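Phosphoribosylamine--glycine ligase (Thermotoga maritima, PDB 1VKZ) catalyses the ATP-dependent joining of glycine to 5-phospho-beta-D-ribosylamine, giving glycinamide ribonucleotide in the de novo purine pathway. Local coordinates at residues A122-A127 with P185-E190; Y144-D149 with G156-D161. All coordinates share one frame; numbering follows the deposited sequence.

Contact 1: residues A122-A127 with P185-E190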
loop_
_atom_site.group_PDB
_atom_site.type_symbol
_atom_site.label_atom_id
_atom_site.label_comp_id
_atom_site.label_asym_id
_atom_site.label_seq_id
_atom_site.Cartn_x
_atom_site.Cartn_y
_atom_site.Cartn_z
ATOM N N ALA A 122 18.606 -6.262 4.958
ATOM C CA ALA A 122 19.390 -5.951 6.127
ATOM C C ALA A 122 19.641 -7.186 6.929
ATOM O O ALA A 122 18.816 -8.091 6.961
ATOM C CB ALA A 122 18.671 -4.928 6.999
ATOM N N ARG A 123 20.789 -7.206 7.583
ATOM C CA ARG A 123 21.117 -8.223 8.565
ATOM C C ARG A 123 20.093 -8.132 9.697
ATOM O O ARG A 123 19.579 -7.063 9.990
ATOM C CB ARG A 123 22.535 -7.982 9.074
ATOM C CG ARG A 123 23.315 -9.223 9.412
ATOM C CD ARG A 123 24.769 -8.933 9.829
ATOM N NE ARG A 123 24.893 -7.625 10.491
ATOM C CZ ARG A 123 24.487 -7.334 11.741
ATOM N NH1 ARG A 123 23.914 -8.252 12.516
ATOM N NH2 ARG A 123 24.650 -6.102 12.214
ATOM N N PHE A 124 19.791 -9.262 10.318
ATOM C CA PHE A 124 18.656 -9.369 11.225
ATOM C C PHE A 124 18.811 -10.546 12.167
ATOM O O PHE A 124 19.479 -11.510 11.834
ATOM C CB PHE A 124 17.357 -9.593 10.408
ATOM C CG PHE A 124 17.271 -10.969 9.797
ATOM C CD1 PHE A 124 17.868 -11.247 8.570
ATOM C CD2 PHE A 124 16.644 -12.014 10.475
ATOM C CE1 PHE A 124 17.820 -12.549 8.039
ATOM C CE2 PHE A 124 16.605 -13.281 9.934
ATOM C CZ PHE A 124 17.218 -13.546 8.730
ATOM N N GLU A 125 18.140 -10.484 13.312
ATOM C CA GLU A 125 17.934 -11.664 14.157
ATOM C C GLU A 125 16.455 -11.761 14.480
ATOM O O GLU A 125 15.710 -10.803 14.282
ATOM C CB GLU A 125 18.706 -11.544 15.471
ATOM C CG GLU A 125 20.225 -11.404 15.362
ATOM C CD GLU A 125 20.941 -12.705 15.022
ATOM O OE1 GLU A 125 20.279 -13.724 14.712
ATOM O OE2 GLU A 125 22.190 -12.702 15.074
ATOM N N VAL A 126 16.038 -12.906 15.001
ATOM C CA VAL A 126 14.662 -13.104 15.449
ATOM C C VAL A 126 14.594 -13.259 16.963
ATOM O O VAL A 126 15.227 -14.146 17.543
ATOM C CB VAL A 126 14.030 -14.352 14.806
ATOM C CG1 VAL A 126 12.576 -14.537 15.294
ATOM C CG2 VAL A 126 14.093 -14.248 13.268
ATOM N N ALA A 127 13.819 -12.394 17.603
ATOM C CA ALA A 127 13.562 -12.514 19.038
ATOM C C ALA A 127 12.109 -12.938 19.264
ATOM O O ALA A 127 11.167 -12.194 18.934
ATOM C CB ALA A 127 13.873 -11.195 19.758
ATOM N N PRO A 185 6.938 -13.151 17.698
ATOM C CA PRO A 185 8.332 -12.825 17.480
ATOM C C PRO A 185 8.499 -11.462 16.851
ATOM O O PRO A 185 7.547 -10.923 16.267
ATOM C CB PRO A 185 8.799 -13.909 16.503
ATOM C CG PRO A 185 7.797 -15.034 16.650
ATOM C CD PRO A 185 6.530 -14.392 17.014
ATOM N N VAL A 186 9.709 -10.916 16.980
ATOM C CA VAL A 186 10.087 -9.701 16.279
ATOM C C VAL A 186 11.381 -9.901 15.514
ATOM O O VAL A 186 12.241 -10.685 15.890
ATOM C CB VAL A 186 10.228 -8.488 17.215
ATOM C CG1 VAL A 186 8.942 -8.253 17.956
ATOM C CG2 VAL A 186 11.398 -8.659 18.190
ATOM N N VAL A 187 11.475 -9.206 14.400
ATOM C CA VAL A 187 12.728 -9.077 13.667
ATOM C C VAL A 187 13.512 -7.900 14.267
ATOM O O VAL A 187 12.963 -6.831 14.560
ATOM C CB VAL A 187 12.503 -8.807 12.133
ATOM C CG1 VAL A 187 13.830 -8.840 11.363
ATOM C CG2 VAL A 187 11.498 -9.828 11.549
ATOM N N ILE A 188 14.804 -8.107 14.442
ATOM C CA ILE A 188 15.677 -7.012 14.765
ATOM C C ILE A 188 16.430 -6.795 13.475
ATOM O O ILE A 188 17.070 -7.701 12.981
ATOM C CB ILE A 188 16.584 -7.385 15.924
ATOM C CG1 ILE A 188 15.752 -8.108 17.018
ATOM C CG2 ILE A 188 17.271 -6.122 16.460
ATOM C CD1 ILE A 188 16.550 -8.758 18.124
ATOM N N ASP A 189 16.295 -5.616 12.891
ATOM C CA ASP A 189 16.875 -5.357 11.599
ATOM C C ASP A 189 18.012 -4.357 11.768
ATOM O O ASP A 189 17.930 -3.390 12.529
ATOM C CB ASP A 189 15.800 -4.802 10.652
ATOM C CG ASP A 189 15.745 -5.528 9.283
ATOM O OD1 ASP A 189 16.477 -6.520 9.106
ATOM O OD2 ASP A 189 15.007 -5.152 8.318
ATOM N N GLU A 190 19.098 -4.613 11.072
ATOM C CA GLU A 190 20.179 -3.671 10.992
ATOM C C GLU A 190 19.632 -2.446 10.277
ATOM O O GLU A 190 19.136 -2.555 9.161
ATOM C CB GLU A 190 21.309 -4.324 10.214
ATOM C CG GLU A 190 22.362 -3.390 9.690
ATOM C CD GLU A 190 23.243 -4.055 8.647
ATOM O OE1 GLU A 190 22.704 -4.643 7.642
ATOM O OE2 GLU A 190 24.480 -3.977 8.858
#
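In the ATP-grasp domain, strands 124-127 and 186-190 form an outer antiparallel pair of a four-stranded sheet. Their short axes approach to 4.6 Å and run 158° apart. Two hydrogen-bonded pairs fix the register: E125 with I188, and A127 with V186. The I188 N to E125 O bond, 2.8 Å, is nearly straight and lies in the carbonyl plane. A127 N meets V186 O nearly along its C=O axis, whereas V186 N stands above the plane of the A127 carbonyl.

F124, V126, V187 and D189 share one face. Here F124 takes the crowded first torsion (chi1 72°), with CG between the backbone N and the carbonyl carbon; its CB touches V187 CG1 at 3.7 Å, while the ring leads away to pack on K111 and K115 of helix 107-116. On the face of E125, A127, V186 and I188, the methyl CB of A127 lies 3.9 Å from V186 CG2 and 4.0 Å from I188 CD1, and A127 and I188 pack on helix 130-137.

D189 OD1 approaches R123 O, but both are acceptors; the carboxylate is satisfied by K111 through OD1 and by K147 through OD2. Residues 185-190 belong to the predicted ATP-binding region, and the D189 side chain is about 8 Å from that of E285, a predicted Mg(2+) ligand, consistent with a place near the metal site. E190 N donates to R123 O at 2.7 Å, almost along the C=O axis. The E190 side chain, with CG anti to the backbone N and extended beyond, crosses that of R123 at about a right angle. Its OE2 makes a long salt bridge to R123 NH2, and its OE1 accepts R123 N at 3.2 Å from above the carboxylate plane.

Contact 2: residues Y144-D149 with G156-D161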
loop_
_atom_site.group_PDB
_atom_site.type_symbol
_atom_site.label_atom_id
_atom_site.label_comp_id
_atom_site.label_asym_id
_atom_site.label_seq_id
_atom_site.Cartn_x
_atom_site.Cartn_y
_atom_site.Cartn_z
ATOM N N TYR A 144 18.050 1.473 16.313
ATOM C CA TYR A 144 17.536 0.099 16.344
ATOM C C TYR A 144 16.225 0.006 15.609
ATOM O O TYR A 144 15.424 0.921 15.680
ATOM C CB TYR A 144 17.320 -0.414 17.786
ATOM C CG TYR A 144 18.577 -0.472 18.635
ATOM C CD1 TYR A 144 19.536 -1.451 18.421
ATOM C CD2 TYR A 144 18.803 0.453 19.640
ATOM C CE1 TYR A 144 20.656 -1.515 19.178
ATOM C CE2 TYR A 144 19.944 0.408 20.404
ATOM C CZ TYR A 144 20.865 -0.582 20.168
ATOM O OH TYR A 144 22.004 -0.644 20.918
ATOM N N VAL A 145 16.023 -1.102 14.903
ATOM C CA VAL A 145 14.786 -1.347 14.206
ATOM C C VAL A 145 14.214 -2.669 14.663
ATOM O O VAL A 145 14.842 -3.710 14.524
ATOM C CB VAL A 145 14.979 -1.392 12.696
ATOM C CG1 VAL A 145 13.607 -1.427 12.001
ATOM C CG2 VAL A 145 15.807 -0.225 12.243
ATOM N N ILE A 146 13.032 -2.605 15.246
ATOM C CA ILE A 146 12.296 -3.780 15.693
ATOM C C ILE A 146 11.049 -3.838 14.853
ATOM O O ILE A 146 10.409 -2.822 14.645
ATOM C CB ILE A 146 11.908 -3.615 17.182
ATOM C CG1 ILE A 146 13.159 -3.579 18.075
ATOM C CG2 ILE A 146 10.957 -4.683 17.626
ATOM C CD1 ILE A 146 13.923 -4.911 18.192
ATOM N N LYS A 147 10.716 -5.022 14.365
ATOM C CA LYS A 147 9.566 -5.209 13.519
ATOM C C LYS A 147 8.740 -6.374 14.003
ATOM O O LYS A 147 9.232 -7.490 14.107
ATOM C CB LYS A 147 10.002 -5.498 12.083
ATOM C CG LYS A 147 11.080 -4.584 11.542
ATOM C CD LYS A 147 11.107 -4.671 10.017
ATOM C CE LYS A 147 12.507 -4.968 9.515
ATOM N NZ LYS A 147 12.627 -4.906 8.014
ATOM N N ALA A 148 7.467 -6.114 14.264
ATOM C CA ALA A 148 6.513 -7.167 14.582
ATOM C C ALA A 148 6.383 -8.201 13.476
ATOM O O ALA A 148 6.229 -7.848 12.327
ATOM C CB ALA A 148 5.169 -6.548 14.842
ATOM N N ASP A 149 6.436 -9.477 13.818
ATOM C CA ASP A 149 6.253 -10.515 12.808
ATOM C C ASP A 149 4.952 -10.325 12.041
ATOM O O ASP A 149 4.948 -10.351 10.812
ATOM C CB ASP A 149 6.253 -11.932 13.403
ATOM C CG ASP A 149 6.190 -13.033 12.307
ATOM O OD1 ASP A 149 6.650 -12.780 11.182
ATOM O OD2 ASP A 149 5.732 -14.178 12.467
ATOM N N GLY A 156 3.796 -1.505 13.339
ATOM C CA GLY A 156 4.647 -2.418 14.133
ATOM C C GLY A 156 6.119 -2.528 13.734
ATOM O O GLY A 156 6.809 -3.454 14.133
ATOM N N VAL A 157 6.600 -1.600 12.933
ATOM C CA VAL A 157 8.021 -1.442 12.753
ATOM C C VAL A 157 8.488 -0.269 13.623
ATOM O O VAL A 157 8.113 0.866 13.353
ATOM C CB VAL A 157 8.316 -1.154 11.311
ATOM C CG1 VAL A 157 9.789 -0.855 11.112
ATOM C CG2 VAL A 157 7.894 -2.332 10.472
ATOM N N LEU A 158 9.276 -0.539 14.671
ATOM C CA LEU A 158 9.798 0.520 15.563
ATOM C C LEU A 158 11.176 0.921 15.121
ATOM O O LEU A 158 11.964 0.074 14.740
ATOM C CB LEU A 158 9.888 0.049 17.019
ATOM C CG LEU A 158 8.597 -0.486 17.669
ATOM C CD1 LEU A 158 8.876 -1.092 19.044
ATOM C CD2 LEU A 158 7.516 0.590 17.766
ATOM N N ILE A 159 11.479 2.208 15.180
ATOM C CA ILE A 159 12.850 2.691 14.946
ATOM C C ILE A 159 13.268 3.554 16.123
ATOM O O ILE A 159 12.840 4.698 16.236
ATOM C CB ILE A 159 12.939 3.467 13.618
ATOM C CG1 ILE A 159 12.690 2.519 12.436
ATOM C CG2 ILE A 159 14.282 4.123 13.467
ATOM C CD1 ILE A 159 12.295 3.237 11.174
ATOM N N LEU A 160 14.111 3.009 16.993
ATOM C CA LEU A 160 14.427 3.684 18.247
ATOM C C LEU A 160 15.909 3.988 18.413
ATOM O O LEU A 160 16.763 3.146 18.122
ATOM C CB LEU A 160 13.918 2.846 19.412
ATOM C CG LEU A 160 12.427 2.559 19.258
ATOM C CD1 LEU A 160 12.007 1.465 20.207
ATOM C CD2 LEU A 160 11.614 3.844 19.450
ATOM N N ASP A 161 16.199 5.199 18.870
ATOM C CA ASP A 161 17.577 5.640 19.066
ATOM C C ASP A 161 18.276 4.860 20.175
ATOM O O ASP A 161 19.427 4.436 20.003
ATOM C CB ASP A 161 17.626 7.137 19.399
ATOM C CG ASP A 161 17.219 8.019 18.221
ATOM O OD1 ASP A 161 17.616 7.715 17.077
ATOM O OD2 ASP A 161 16.515 9.049 18.344
#
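Backbone hydrogen bonds define this contact as a beta hairpin of the ATP-grasp domain, with strands 144-148 and 157-160 antiparallel (164° between their short axes) and 157-160 at the sheet's edge within the chain. Y144 N reaches L160 O at 2.8 Å in the carbonyl plane, and L160 N returns the bond to Y144 O. I146 N uses a lone pair of L158 O, while L158 N approaches I146 O nearly along the C=O axis. Toward the turn, A148 N donates to G156 O at 2.7 Å in an almost straight bond.

Apolar contacts divide between two faces. On one, V145 CG1 lies alongside V157 CG1 at 4.0 Å and I159 CG1 at 4.1 Å. V145 CG1 is anti to the backbone N (chi1 -171°), which places it within reach of both. V157 lies alongside the aliphatic part of K147, its CG1 and CG2 each 4.0 Å from K147 CG. On the other face I146 CB meets L158 CB at 4.2 Å, and the far end of I146 leads away to pack against L133 and I137 of helix 130-137.

The aromatic contact is made by Y144, whose CD2 lies 3.7 Å from L160 O and whose ring packs against helices 130-137 and 163-175. An alanine here would remove the ring and would probably loosen the seating of this end of the hairpin against those helices.

Charge enters through K147: its chain bends at chi3 beside the V157 methyls, and NZ pairs with D189. The pairing of the strands thus rests on main-chain bonds and apolar side chains, while the ammonium is directed to neighbouring strand 186-190; with the V157 side chain about 5 Å from that of E285, a predicted Mg(2+) ligand, this face probably borders the metal site.

Contacts 1 and 2 are the two outer strand pairs of one antiparallel sheet in the ATP-grasp domain, their centres 9 Å apart. Across the sheet the order is 124-127, 186-190, 144-148, 157-160. Along the chain, the hairpin 144-149/156-161 is nested inside the loop closed by 122-127 with 185-190. The central strands join the contacts: V187 N probably hydrogen-bonds to K147 O at 2.8 Å, and I188 packs on I146. Helix 130-137 packs against both contacts. All of 144-149, 156-161 and 185-190 fall within the predicted ATP-binding region, consistent with this sheet helping to frame the nucleotide site.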